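Uncharacterized protein (Bacteroides ovatus, PDB 4FXT) is of unknown function but combines an N-terminal region of the transthyretin clan with a C-terminal one of the E-set clan, both built from beta strands. Local coordinates at residues A[117-122]-A[156-161]; A[144-149]-A[166-171]; A[29-34]-A[65-70]. All blocks are in the same frame, centred on the assembly; numbering follows the deposited sequence.

Contact 3 comes first along the chain and lies in the N-terminal, transthyretin-clan region, between the two inner strands of a four-stranded sheet. Contacts 1 and 2 belong to the C-terminal, E-set-clan region, and their segments alternate: 117-122, 144-149, 156-161, 166-171. Contact 1 lies where strand 111-120 meets the chain leading into strand 160-166; contact 2 links strand 147-150, outermost in another sheet, to the loop that leaves strand 160-166. Their centres are about 25 Å apart. The centre of contact 3 lies about 27 Å from that of contact 1 and about 33 Å from that of contact 2, so the three are separate, two in the C-terminal and one in the N-terminal region of this helix-free chain.

Contact 1. Residues A[117-122]-A[156-161]; sequences TINKVV and SLDQEN
Thr117 to Lys120 and Leu157 to Glu160 run almost exactly antiparallel, with end-to-end directions 170° apart, where strand 111-120 meets the chain leading into strand 160-166. The backbone link rests on one hydrogen bond, Asp158 N to Ile118 O, at 2.8 Å and with an N-H...O angle of 163°. Ile118 O also receives a CA-H...O contact from Leu157 CA at 3.3 Å, bent and secondary to the N-H bond. Asp158 itself has left-handed backbone torsions, a local change of direction in the chain that leads to strand 160-166.

The polar side-chain pair is Asn119 and Asp158, which cross at about a right angle. Asn119 CG stands beside its own backbone N (chi1 -56°), and ND2 donates to Asp158 OD1 at 3.0 Å. The carboxylate oxygen lies close to the amide plane, whereas the donor approaches from above the carboxylate plane. Two van der Waals contacts lie elsewhere: the methyl CG2 of Thr117 lies against the backbone, 3.5 Å from Gln159 N, and Leu157 CD2 packs on Lys120 CB at 3.6 Å. Gln159 NE2 turns back within its own segment to bond Leu157 O at 3.1 Å.

Asn119 OD1 accepts a hydrogen bond from Arg101 NE on the adjacent strand 98-108. The Asn119 amide thus bridges a cationic donor and an anionic acceptor, which fixes its rotation and would probably polarise it.

Contact 2. Residues A[144-149]-A[166-171]; sequences QKEAEL and EIPSGL. With EDO (1,2-ethanediol), chain O.
Glu146 and Ala147 meet Pro168 and Leu171 in a surface contact made by van der Waals packing, with no hydrogen bond between the segments. It joins the beginning of strand 147-150, outermost in one sheet of the C-terminal region, to the loop following strand 160-166, outermost in another. Glu146 and Ala147 form a classic beta bulge opposite Leu134 on strand 127-135. The bulge lets two consecutive side chains both head for the loop.

Ala147 CB lies against the proline ring, 3.8 Å from Pro168 CG and 3.9 Å from Pro168 CD. The Glu146 side chain crosses Pro168 at about a right angle and Leu171 obliquely, and its aliphatic part does the touching: Glu146 CG is 3.5 Å from Leu171 CD1, and Glu146 CB is 3.8 Å from Leu171 CD2. The loop is tied internally by Leu171 N bonding Pro168 O at 3.0 Å, which sets the two apolar residues side by side. An alanine in place of Leu171 would probably leave Glu146 CB and CG without the methyl groups that flank them, and the glutamate freer to turn.

A bend at chi2 (66°) carries Glu146 CD away from an extended course. Its OE1 accepts a hydrogen bond from O2 of a 1,2-ethanediol at 3.0 Å, a molecule probably from the crystallisation liquor that also bonds Thr136 N, Gly137 N and Leu139 O. Glu146 therefore works in two parts: its methylenes pack on the loop, while its carboxylate oxygen OE1 takes the hydroxyl of the diol.

Contact 3. Residues A[29-34]-A[65-70]; sequences EFALFQ and VRMGNA
Ala31 and Val65 form an antiparallel hydrogen-bonded pair between strands 28-33 and 60-68, the two inner strands of a four-stranded sheet in the transthyretin-clan region. Both bonds of the pair are well formed: Ala31 N to Val65 O at 3.1 Å and Val65 N to Ala31 O at 3.0 Å, each with its donor in the plane of the accepting carbonyl. The CA atoms of Ala31 and Val65 are 5.5 Å apart. The short axes of 29-33 and 65-68 are 130° apart, so the antiparallel strands are strongly twisted against each other.

Phe30 and Arg66 project from one face, where they lie side by side and point the same way. Phe30 CE1 approaches Arg66 CG at 4.0 Å, so the aromatic ring meets the aliphatic stem, while the ring and guanidinium planes are 87° apart. The guanidinium is held elsewhere, by a salt bridge from NH1 to Asp78 and a hydrogen bond from NH2 to Pro93 O. Ile47 and Val94 add further packing to Phe30, which is buried.

The face carrying Ala31 and Val65 also bears Glu29 and Met67, the latter present as selenomethionine. Met67 CG packs on Ala31 CB at 4.0 Å, and chi2 (59°) turns Met67 SE back over the neighbouring strand, to 3.8 Å from Glu29 O. A further bend at chi3 leaves CE beside Glu29 OE1. The selenomethionine side chain therefore folds over the backbone of Glu29 and Phe30. At the other end Phe33 comes in obliquely to Val65, with Val65 CG2 at the rim of the ring, near its plane and 3.6 Å from Phe33 CE1.

Contact 1. Residues A[117-122]-A[156-161]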
ATOM      1  N   THR A 117       2.238 -13.972   1.747  1.00 40.67           N
ATOM      2  CA  THR A 117       2.069 -14.169   3.175  1.00 40.46           C
ATOM      3  C   THR A 117       1.269 -12.993   3.720  1.00 40.97           C
ATOM      4  O   THR A 117       1.419 -11.853   3.245  1.00 38.05           O
ATOM      5  CB  THR A 117       3.445 -14.319   3.818  1.00 47.46           C
ATOM      6  OG1 THR A 117       4.170 -15.338   3.112  1.00 47.27           O
ATOM      7  CG2 THR A 117       3.368 -14.626   5.322  1.00 36.91           C
ATOM      8  N   ILE A 118       0.387 -13.274   4.693  1.00 38.27           N
ATOM      9  CA  ILE A 118      -0.511 -12.270   5.310  1.00 36.97           C
ATOM     10  C   ILE A 118      -0.384 -12.346   6.801  1.00 45.72           C
ATOM     11  O   ILE A 118      -0.455 -13.437   7.379  1.00 49.49           O
ATOM     12  CB  ILE A 118      -1.990 -12.443   4.870  1.00 38.55           C
ATOM     13  CG1 ILE A 118      -2.111 -12.366   3.313  1.00 38.37           C
ATOM     14  CG2 ILE A 118      -2.903 -11.423   5.562  1.00 38.57           C
ATOM     15  CD1 ILE A 118      -3.465 -12.689   2.750  1.00 54.93           C
ATOM     16  N   ASN A 119      -0.202 -11.181   7.439  1.00 42.98           N
ATOM     17  CA  ASN A 119      -0.095 -11.066   8.901  1.00 43.80           C
ATOM     18  C   ASN A 119      -1.253 -10.277   9.477  1.00 49.10           C
ATOM     19  O   ASN A 119      -1.674  -9.298   8.865  1.00 49.74           O
ATOM     20  CB  ASN A 119       1.220 -10.383   9.279  1.00 43.02           C
ATOM     21  CG  ASN A 119       2.489 -11.046   8.748  1.00 58.76           C
ATOM     22  OD1 ASN A 119       3.351 -10.387   8.115  1.00 53.84           O
ATOM     23  ND2 ASN A 119       2.614 -12.368   8.927  1.00 34.73           N
ATOM     24  N   LYS A 120      -1.783 -10.697  10.627  1.00 47.93           N
ATOM     25  CA  LYS A 120      -2.806  -9.923  11.336  1.00 48.93           C
ATOM     26  C   LYS A 120      -2.039  -9.143  12.381  1.00 59.10           C
ATOM     27  O   LYS A 120      -1.534  -9.747  13.343  1.00 62.60           O
ATOM     28  CB  LYS A 120      -3.933 -10.804  11.894  1.00 51.06           C
ATOM     29  CG  LYS A 120      -5.047 -10.052  12.631  1.00 57.88           C
ATOM     30  CD  LYS A 120      -6.096 -11.030  13.123  1.00 57.39           C
ATOM     31  CE  LYS A 120      -7.120 -10.378  13.970  1.00 64.90           C
ATOM     32  NZ  LYS A 120      -8.177 -11.342  14.360  1.00 76.73           N
ATOM     33  N   VAL A 121      -1.805  -7.839  12.110  1.00 54.58           N
ATOM     34  CA  VAL A 121      -0.972  -6.969  12.954  1.00 55.07           C
ATOM     35  C   VAL A 121      -1.833  -6.395  14.125  1.00 58.88           C
ATOM     36  O   VAL A 121      -1.358  -6.402  15.262  1.00 58.39           O
ATOM     37  CB  VAL A 121      -0.339  -5.859  12.085  1.00 57.67           C
ATOM     38  CG1 VAL A 121       0.570  -4.947  12.905  1.00 58.76           C
ATOM     39  CG2 VAL A 121       0.429  -6.462  10.911  1.00 56.37           C
ATOM     40  N   VAL A 122      -3.086  -5.933  13.841  1.00 55.96           N
ATOM     41  CA  VAL A 122      -4.062  -5.404  14.819  1.00 57.22           C
ATOM     42  C   VAL A 122      -5.029  -6.533  15.197  1.00 63.72           C
ATOM     43  O   VAL A 122      -5.857  -6.918  14.368  1.00 62.84           O
ATOM     44  CB  VAL A 122      -4.810  -4.166  14.280  1.00 60.00           C
ATOM     45  CG1 VAL A 122      -5.820  -3.649  15.299  1.00 61.28           C
ATOM     46  CG2 VAL A 122      -3.828  -3.065  13.881  1.00 59.61           C
ATOM     47  N   SER A 156      -5.197 -18.462   5.527  1.00 47.65           N
ATOM     48  CA  SER A 156      -4.290 -18.723   6.646  1.00 46.07           C
ATOM     49  C   SER A 156      -3.227 -17.589   6.760  1.00 49.04           C
ATOM     50  O   SER A 156      -2.839 -16.930   5.776  1.00 47.16           O
ATOM     51  CB  SER A 156      -3.626 -20.083   6.509  1.00 45.58           C
ATOM     52  OG  SER A 156      -2.936 -20.246   5.291  1.00 43.22           O
ATOM     53  N   LEU A 157      -2.844 -17.322   7.999  1.00 45.24           N
ATOM     54  CA  LEU A 157      -1.929 -16.263   8.388  1.00 44.35           C
ATOM     55  C   LEU A 157      -0.513 -16.756   8.646  1.00 49.86           C
ATOM     56  O   LEU A 157      -0.290 -17.952   8.881  1.00 49.28           O
ATOM     57  CB  LEU A 157      -2.475 -15.640   9.678  1.00 44.82           C
ATOM     58  CG  LEU A 157      -3.467 -14.483   9.585  1.00 50.05           C
ATOM     59  CD1 LEU A 157      -4.455 -14.602   8.428  1.00 48.69           C
ATOM     60  CD2 LEU A 157      -4.178 -14.305  10.897  1.00 56.21           C
ATOM     61  N   ASP A 158       0.447 -15.806   8.618  1.00 47.97           N
ATOM     62  CA  ASP A 158       1.878 -15.957   8.936  1.00 50.17           C
ATOM     63  C   ASP A 158       2.513 -17.192   8.202  1.00 54.88           C
ATOM     64  O   ASP A 158       3.370 -17.894   8.765  1.00 56.47           O
ATOM     65  CB  ASP A 158       2.062 -16.095  10.468  1.00 53.05           C
ATOM     66  CG  ASP A 158       1.413 -15.040  11.349  1.00 68.11           C
ATOM     67  OD1 ASP A 158       0.992 -13.989  10.821  1.00 67.68           O
ATOM     68  OD2 ASP A 158       1.333 -15.265  12.571  1.00 86.44           O
ATOM     69  N   GLN A 159       2.080 -17.428   6.950  1.00 48.74           N
ATOM     70  CA  GLN A 159       2.529 -18.545   6.109  1.00 49.29           C
ATOM     71  C   GLN A 159       2.215 -18.253   4.661  1.00 50.68           C
ATOM     72  O   GLN A 159       1.282 -17.479   4.366  1.00 51.94           O
ATOM     73  CB  GLN A 159       1.890 -19.885   6.535  1.00 51.59           C
ATOM     74  CG  GLN A 159       0.369 -19.950   6.372  1.00 51.36           C
ATOM     75  CD  GLN A 159      -0.188 -21.164   7.039  1.00 67.00           C
ATOM     76  OE1 GLN A 159      -0.175 -22.268   6.506  1.00 62.77           O
ATOM     77  NE2 GLN A 159      -0.677 -20.981   8.239  1.00 67.08           N
ATOM     78  N   GLU A 160       3.003 -18.845   3.763  1.00 42.35           N
ATOM     79  CA  GLU A 160       2.823 -18.660   2.342  1.00 39.86           C
ATOM     80  C   GLU A 160       1.540 -19.346   1.873  1.00 43.87           C
ATOM     81  O   GLU A 160       1.203 -20.458   2.304  1.00 44.05           O
ATOM     82  CB  GLU A 160       4.038 -19.212   1.556  1.00 42.52           C
ATOM     83  CG  GLU A 160       3.964 -18.936   0.071  1.00 46.47           C
ATOM     84  CD  GLU A 160       4.996 -19.649  -0.768  1.00 76.37           C
ATOM     85  OE1 GLU A 160       6.120 -19.113  -0.917  1.00 82.33           O
ATOM     86  OE2 GLU A 160       4.660 -20.724  -1.320  1.00 66.37           O
ATOM     87  N   ASN A 161       0.836 -18.687   0.969  1.00 39.11           N
ATOM     88  CA  ASN A 161      -0.323 -19.259   0.313  1.00 38.32           C
ATOM     89  C   ASN A 161      -0.140 -19.071  -1.183  1.00 42.38           C
ATOM     90  O   ASN A 161       0.578 -18.156  -1.592  1.00 42.85           O
ATOM     91  CB  ASN A 161      -1.648 -18.673   0.831  1.00 33.42           C
ATOM     92  CG  ASN A 161      -2.068 -19.285   2.145  1.00 58.11           C
ATOM     93  OD1 ASN A 161      -2.562 -20.433   2.208  1.00 46.04           O
ATOM     94  ND2 ASN A 161      -1.929 -18.519   3.219  1.00 52.43           N
TER

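Contact 2. Residues A[144-149]-A[166-171]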
ATOM      1  N   GLN A 144      -8.720   0.070 -10.046  1.00 54.79           N
ATOM      2  CA  GLN A 144      -8.092  -0.028 -11.370  1.00 54.57           C
ATOM      3  C   GLN A 144      -7.521  -1.393 -11.568  1.00 56.92           C
ATOM      4  O   GLN A 144      -6.484  -1.727 -10.971  1.00 59.83           O
ATOM      5  CB  GLN A 144      -6.993   1.010 -11.579  1.00 56.90           C
ATOM      6  CG  GLN A 144      -7.372   2.460 -11.767  1.00 86.96           C
ATOM      7  CD  GLN A 144      -6.055   3.170 -12.003  1.00116.03           C
ATOM      8  OE1 GLN A 144      -5.249   3.347 -11.068  1.00110.61           O
ATOM      9  NE2 GLN A 144      -5.740   3.456 -13.278  1.00109.36           N
ATOM     10  N   LYS A 145      -8.197  -2.203 -12.381  1.00 49.67           N
ATOM     11  CA  LYS A 145      -7.822  -3.605 -12.611  1.00 47.65           C
ATOM     12  C   LYS A 145      -8.389  -4.096 -13.914  1.00 53.83           C
ATOM     13  O   LYS A 145      -9.443  -3.616 -14.354  1.00 54.22           O
ATOM     14  CB  LYS A 145      -8.332  -4.493 -11.448  1.00 46.19           C
ATOM     15  CG  LYS A 145      -9.827  -4.250 -11.229  1.00 36.50           C
ATOM     16  CD  LYS A 145     -10.465  -4.942 -10.113  1.00 38.77           C
ATOM     17  CE  LYS A 145     -11.835  -4.326  -9.826  1.00 48.33           C
ATOM     18  NZ  LYS A 145     -12.794  -4.414 -10.950  1.00 67.25           N
ATOM     19  N   GLU A 146      -7.699  -5.081 -14.520  1.00 51.21           N
ATOM     20  CA  GLU A 146      -8.140  -5.718 -15.765  1.00 51.45           C
ATOM     21  C   GLU A 146      -8.775  -7.079 -15.410  1.00 52.31           C
ATOM     22  O   GLU A 146      -9.607  -7.602 -16.150  1.00 52.10           O
ATOM     23  CB  GLU A 146      -6.966  -5.846 -16.758  1.00 53.30           C
ATOM     24  CG  GLU A 146      -7.414  -5.747 -18.201  1.00 65.91           C
ATOM     25  CD  GLU A 146      -7.961  -4.390 -18.583  1.00 85.16           C
ATOM     26  OE1 GLU A 146      -7.537  -3.371 -17.982  1.00 57.64           O
ATOM     27  OE2 GLU A 146      -8.797  -4.347 -19.514  1.00 91.12           O
ATOM     28  N   ALA A 147      -8.403  -7.606 -14.232  1.00 47.25           N
ATOM     29  CA  ALA A 147      -8.903  -8.844 -13.656  1.00 47.38           C
ATOM     30  C   ALA A 147      -8.712  -8.863 -12.144  1.00 51.20           C
ATOM     31  O   ALA A 147      -7.727  -8.307 -11.633  1.00 50.92           O
ATOM     32  CB  ALA A 147      -8.193 -10.029 -14.282  1.00 48.71           C
ATOM     33  N   GLU A 148      -9.649  -9.501 -11.419  1.00 47.86           N
ATOM     34  CA  GLU A 148      -9.523  -9.655  -9.963  1.00 45.62           C
ATOM     35  C   GLU A 148      -9.915 -11.051  -9.579  1.00 52.91           C
ATOM     36  O   GLU A 148     -10.608 -11.744 -10.329  1.00 56.83           O
ATOM     37  CB  GLU A 148     -10.323  -8.629  -9.129  1.00 45.90           C
ATOM     38  CG  GLU A 148     -11.835  -8.750  -9.094  1.00 51.81           C
ATOM     39  CD  GLU A 148     -12.555  -7.838  -8.107  1.00 79.35           C
ATOM     40  OE1 GLU A 148     -11.954  -7.457  -7.074  1.00 56.68           O
ATOM     41  OE2 GLU A 148     -13.763  -7.585  -8.326  1.00 86.76           O
ATOM     42  N   LEU A 149      -9.467 -11.465  -8.404  1.00 47.33           N
ATOM     43  CA  LEU A 149      -9.783 -12.752  -7.794  1.00 45.18           C
ATOM     44  C   LEU A 149     -10.051 -12.510  -6.325  1.00 46.84           C
ATOM     45  O   LEU A 149      -9.170 -12.007  -5.642  1.00 45.60           O
ATOM     46  CB  LEU A 149      -8.635 -13.735  -8.034  1.00 44.43           C
ATOM     47  CG  LEU A 149      -8.862 -15.163  -7.602  1.00 49.31           C
ATOM     48  CD1 LEU A 149     -10.054 -15.772  -8.328  1.00 50.50           C
ATOM     49  CD2 LEU A 149      -7.641 -15.982  -7.895  1.00 51.49           C
ATOM     50  N   GLU A 166      -6.539 -16.148 -13.668  1.00 49.11           N
ATOM     51  CA  GLU A 166      -6.499 -16.300 -15.111  1.00 49.27           C
ATOM     52  C   GLU A 166      -6.207 -14.936 -15.809  1.00 53.07           C
ATOM     53  O   GLU A 166      -6.801 -13.912 -15.470  1.00 49.89           O
ATOM     54  CB  GLU A 166      -7.818 -16.889 -15.599  1.00 51.43           C
ATOM     55  CG  GLU A 166      -7.786 -17.271 -17.066  1.00 71.93           C
ATOM     56  CD  GLU A 166      -8.960 -18.106 -17.535  1.00109.87           C
ATOM     57  OE1 GLU A 166      -9.138 -19.235 -17.020  1.00126.24           O
ATOM     58  OE2 GLU A 166      -9.604 -17.694 -18.523  1.00103.67           O
ATOM     59  N   ILE A 167      -5.289 -14.954 -16.799  1.00 51.47           N
ATOM     60  CA  ILE A 167      -4.904 -13.783 -17.573  1.00 50.99           C
ATOM     61  C   ILE A 167      -6.097 -13.401 -18.471  1.00 60.39           C
ATOM     62  O   ILE A 167      -6.563 -14.249 -19.246  1.00 64.06           O
ATOM     63  CB  ILE A 167      -3.600 -14.040 -18.381  1.00 53.81           C
ATOM     64  CG1 ILE A 167      -2.461 -14.515 -17.486  1.00 53.38           C
ATOM     65  CG2 ILE A 167      -3.200 -12.798 -19.161  1.00 53.55           C
ATOM     66  CD1 ILE A 167      -1.204 -15.007 -18.199  1.00 56.72           C
ATOM     67  N   PRO A 168      -6.634 -12.168 -18.350  1.00 57.37           N
ATOM     68  CA  PRO A 168      -7.802 -11.793 -19.163  1.00 59.90           C
ATOM     69  C   PRO A 168      -7.440 -11.609 -20.655  1.00 71.14           C
ATOM     70  O   PRO A 168      -6.268 -11.437 -21.003  1.00 71.80           O
ATOM     71  CB  PRO A 168      -8.268 -10.473 -18.528  1.00 60.21           C
ATOM     72  CG  PRO A 168      -7.053  -9.899 -17.911  1.00 62.59           C
ATOM     73  CD  PRO A 168      -6.235 -11.071 -17.442  1.00 57.71           C
ATOM     74  N   SER A 169      -8.471 -11.661 -21.529  1.00 71.37           N
ATOM     75  CA  SER A 169      -8.373 -11.542 -22.985  1.00 74.53           C
ATOM     76  C   SER A 169      -7.602 -10.278 -23.428  1.00 78.53           C
ATOM     77  O   SER A 169      -6.780 -10.330 -24.348  1.00 78.19           O
ATOM     78  CB  SER A 169      -9.768 -11.517 -23.610  1.00 81.96           C
ATOM     79  OG  SER A 169     -10.548 -10.426 -23.141  1.00 94.91           O
ATOM     80  N   GLY A 170      -7.869  -9.168 -22.766  1.00 75.52           N
ATOM     81  CA  GLY A 170      -7.228  -7.907 -23.103  1.00 76.89           C
ATOM     82  C   GLY A 170      -5.826  -7.720 -22.556  1.00 79.69           C
ATOM     83  O   GLY A 170      -5.301  -6.607 -22.608  1.00 80.51           O
ATOM     84  N   LEU A 171      -5.210  -8.803 -22.036  1.00 72.41           N
ATOM     85  CA  LEU A 171      -3.865  -8.754 -21.467  1.00 68.63           C
ATOM     86  C   LEU A 171      -2.980  -9.880 -21.985  1.00 70.73           C
ATOM     87  O   LEU A 171      -1.760  -9.814 -21.832  1.00 70.87           O
ATOM     88  CB  LEU A 171      -3.987  -8.865 -19.937  1.00 65.28           C
ATOM     89  CG  LEU A 171      -3.542  -7.679 -19.103  1.00 67.43           C
ATOM     90  CD1 LEU A 171      -4.225  -6.458 -19.505  1.00 67.91           C
ATOM     91  CD2 LEU A 171      -3.854  -7.896 -17.670  1.00 65.87           C
TER
HETATM   92  C1  EDO O 301      -4.735  -0.950 -14.137  1.00 67.93           C
HETATM   93  O1  EDO O 301      -3.612  -0.255 -14.705  1.00 67.08           O
HETATM   94  C2  EDO O 301      -5.887  -1.253 -15.153  1.00 68.40           C
HETATM   95  O2  EDO O 301      -5.535  -2.235 -16.123  1.00 68.67           O

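Contact 3. Residues A[29-34]-A[65-70]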
ATOM      1  N   GLU A  29      -3.195   9.421   2.883  1.00 55.83           N
ATOM      2  CA  GLU A  29      -2.529  10.673   3.222  1.00 56.26           C
ATOM      3  C   GLU A  29      -2.023  10.721   4.645  1.00 60.62           C
ATOM      4  O   GLU A  29      -2.355   9.868   5.476  1.00 59.04           O
ATOM      5  CB  GLU A  29      -3.526  11.834   3.059  1.00 59.23           C
ATOM      6  CG  GLU A  29      -4.097  12.043   1.673  1.00 70.49           C
ATOM      7  CD  GLU A  29      -5.282  12.985   1.563  1.00 80.24           C
ATOM      8  OE1 GLU A  29      -5.516  13.818   2.474  1.00 72.75           O
ATOM      9  OE2 GLU A  29      -5.977  12.881   0.526  1.00 60.05           O
ATOM     10  N   PHE A  30      -1.246  11.779   4.914  1.00 60.72           N
ATOM     11  CA  PHE A  30      -0.801  12.272   6.211  1.00 63.08           C
ATOM     12  C   PHE A  30      -1.140  13.765   6.246  1.00 71.29           C
ATOM     13  O   PHE A  30      -1.291  14.384   5.191  1.00 70.95           O
ATOM     14  CB  PHE A  30       0.683  11.999   6.534  1.00 64.48           C
ATOM     15  CG  PHE A  30       1.158  10.572   6.512  1.00 64.13           C
ATOM     16  CD1 PHE A  30       0.555   9.607   7.313  1.00 68.16           C
ATOM     17  CD2 PHE A  30       2.329  10.231   5.857  1.00 64.78           C
ATOM     18  CE1 PHE A  30       1.022   8.280   7.313  1.00 67.63           C
ATOM     19  CE2 PHE A  30       2.821   8.919   5.887  1.00 66.81           C
ATOM     20  CZ  PHE A  30       2.154   7.946   6.594  1.00 64.71           C
ATOM     21  N   ALA A  31      -1.306  14.337   7.428  1.00 69.74           N
ATOM     22  CA  ALA A  31      -1.561  15.765   7.549  1.00 71.77           C
ATOM     23  C   ALA A  31      -0.428  16.393   8.311  1.00 76.63           C
ATOM     24  O   ALA A  31       0.029  15.851   9.332  1.00 75.00           O
ATOM     25  CB  ALA A  31      -2.897  16.040   8.219  1.00 73.98           C
ATOM     26  N   LEU A  32       0.048  17.521   7.789  1.00 74.91           N
ATOM     27  CA  LEU A  32       1.191  18.223   8.325  1.00 75.92           C
ATOM     28  C   LEU A  32       0.731  19.573   8.933  1.00 86.14           C
ATOM     29  O   LEU A  32       0.006  20.344   8.309  1.00 86.02           O
ATOM     30  CB  LEU A  32       2.176  18.379   7.161  1.00 73.96           C
ATOM     31  CG  LEU A  32       3.650  18.194   7.449  1.00 76.97           C
ATOM     32  CD1 LEU A  32       3.915  17.049   8.404  1.00 75.18           C
ATOM     33  CD2 LEU A  32       4.411  17.990   6.165  1.00 76.99           C
ATOM     34  N   PHE A  33       1.065  19.777  10.195  1.00 88.12           N
ATOM     35  CA  PHE A  33       0.685  20.964  10.938  1.00 93.98           C
ATOM     36  C   PHE A  33       1.860  21.712  11.482  1.00104.59           C
ATOM     37  O   PHE A  33       2.916  21.128  11.732  1.00103.64           O
ATOM     38  CB  PHE A  33      -0.207  20.587  12.127  1.00 97.20           C
ATOM     39  CG  PHE A  33      -1.562  20.026  11.811  1.00 98.25           C
ATOM     40  CD1 PHE A  33      -1.727  18.671  11.558  1.00 99.38           C
ATOM     41  CD2 PHE A  33      -2.690  20.831  11.851  1.00103.92           C
ATOM     42  CE1 PHE A  33      -2.996  18.139  11.289  1.00 99.79           C
ATOM     43  CE2 PHE A  33      -3.960  20.297  11.610  1.00106.47           C
ATOM     44  CZ  PHE A  33      -4.106  18.953  11.325  1.00101.23           C
ATOM     45  N   GLN A  34       1.598  22.977  11.814  1.00107.90           N
ATOM     46  CA  GLN A  34       2.515  23.897  12.459  1.00112.92           C
ATOM     47  C   GLN A  34       1.918  24.210  13.877  1.00122.73           C
ATOM     48  O   GLN A  34       0.708  24.482  14.000  1.00123.17           O
ATOM     49  CB  GLN A  34       2.763  25.159  11.574  1.00116.83           C
ATOM     50  CG  GLN A  34       1.610  26.195  11.419  1.00152.48           C
ATOM     51  CD  GLN A  34       0.309  25.742  10.771  1.00182.68           C
ATOM     52  OE1 GLN A  34       0.234  24.710  10.085  1.00175.08           O
ATOM     53  NE2 GLN A  34      -0.740  26.551  10.941  1.00181.41           N
ATOM     54  N   VAL A  65       0.418  13.792  11.517  1.00 70.94           N
ATOM     55  CA  VAL A  65      -0.577  12.871  12.065  1.00 69.98           C
ATOM     56  C   VAL A  65      -1.103  11.965  10.992  1.00 70.04           C
ATOM     57  O   VAL A  65      -1.207  12.355   9.827  1.00 69.28           O
ATOM     58  CB  VAL A  65      -1.765  13.569  12.772  1.00 76.99           C
ATOM     59  CG1 VAL A  65      -1.353  14.152  14.113  1.00 79.96           C
ATOM     60  CG2 VAL A  65      -2.442  14.615  11.879  1.00 77.61           C
ATOM     61  N   ARG A  66      -1.446  10.746  11.401  1.00 65.95           N
ATOM     62  CA  ARG A  66      -2.039   9.731  10.531  1.00 63.75           C
ATOM     63  C   ARG A  66      -3.533   9.939  10.558  1.00 68.30           C
ATOM     64  O   ARG A  66      -4.118  10.110  11.628  1.00 70.47           O
ATOM     65  CB  ARG A  66      -1.633   8.306  10.971  1.00 64.01           C
ATOM     66  CG  ARG A  66      -0.134   8.042  11.090  1.00 70.76           C
ATOM     67  CD  ARG A  66       0.086   6.762  11.863  1.00 71.36           C
ATOM     68  NE  ARG A  66       1.459   6.579  12.350  1.00 70.24           N
ATOM     69  CZ  ARG A  66       1.947   7.094  13.486  1.00 80.25           C
ATOM     70  NH1 ARG A  66       1.226   7.954  14.203  1.00 46.86           N
ATOM     71  NH2 ARG A  66       3.195   6.836  13.855  1.00 79.32           N
HETATM   72  N   MSE A  67      -4.155   9.970   9.394  1.00 63.60           N
HETATM   73  CA  MSE A  67      -5.604  10.175   9.260  1.00 62.84           C
HETATM   74  C   MSE A  67      -6.086   9.645   7.884  1.00 63.35           C
HETATM   75  O   MSE A  67      -5.343   8.929   7.171  1.00 61.71           O
HETATM   76  CB  MSE A  67      -5.980  11.672   9.456  1.00 66.95           C
HETATM   77  CG  MSE A  67      -4.993  12.650   8.802  1.00 74.23           C
HETATM   78 SE   MSE A  67      -4.709  12.495   6.856  0.75 80.33          SE
HETATM   79  CE  MSE A  67      -6.507  13.212   6.245  1.00 78.45           C
ATOM     80  N   GLY A  68      -7.318  10.021   7.547  1.00 58.39           N
ATOM     81  CA  GLY A  68      -7.955   9.666   6.296  1.00 57.13           C
ATOM     82  C   GLY A  68      -8.446   8.237   6.280  1.00 60.93           C
ATOM     83  O   GLY A  68      -8.876   7.724   7.313  1.00 60.86           O
ATOM     84  N   ASN A  69      -8.389   7.579   5.101  1.00 55.25           N
ATOM     85  CA  ASN A  69      -8.916   6.237   4.919  1.00 51.46           C
ATOM     86  C   ASN A  69      -7.811   5.202   4.781  1.00 51.39           C
ATOM     87  O   ASN A  69      -8.119   4.034   4.491  1.00 50.39           O
ATOM     88  CB  ASN A  69      -9.798   6.212   3.689  1.00 48.41           C
ATOM     89  CG  ASN A  69     -10.991   7.118   3.795  1.00 76.57           C
ATOM     90  OD1 ASN A  69     -11.821   7.040   4.714  1.00 72.93           O
ATOM     91  ND2 ASN A  69     -11.131   7.953   2.801  1.00 73.43           N
ATOM     92  N   ALA A  70      -6.546   5.604   5.052  1.00 45.70           N
ATOM     93  CA  ALA A  70      -5.368   4.729   4.974  1.00 45.12           C
ATOM     94  C   ALA A  70      -5.589   3.358   5.699  1.00 50.15           C
ATOM     95  O   ALA A  70      -6.222   3.318   6.773  1.00 50.34           O
ATOM     96  CB  ALA A  70      -4.175   5.432   5.577  1.00 46.96           C
TER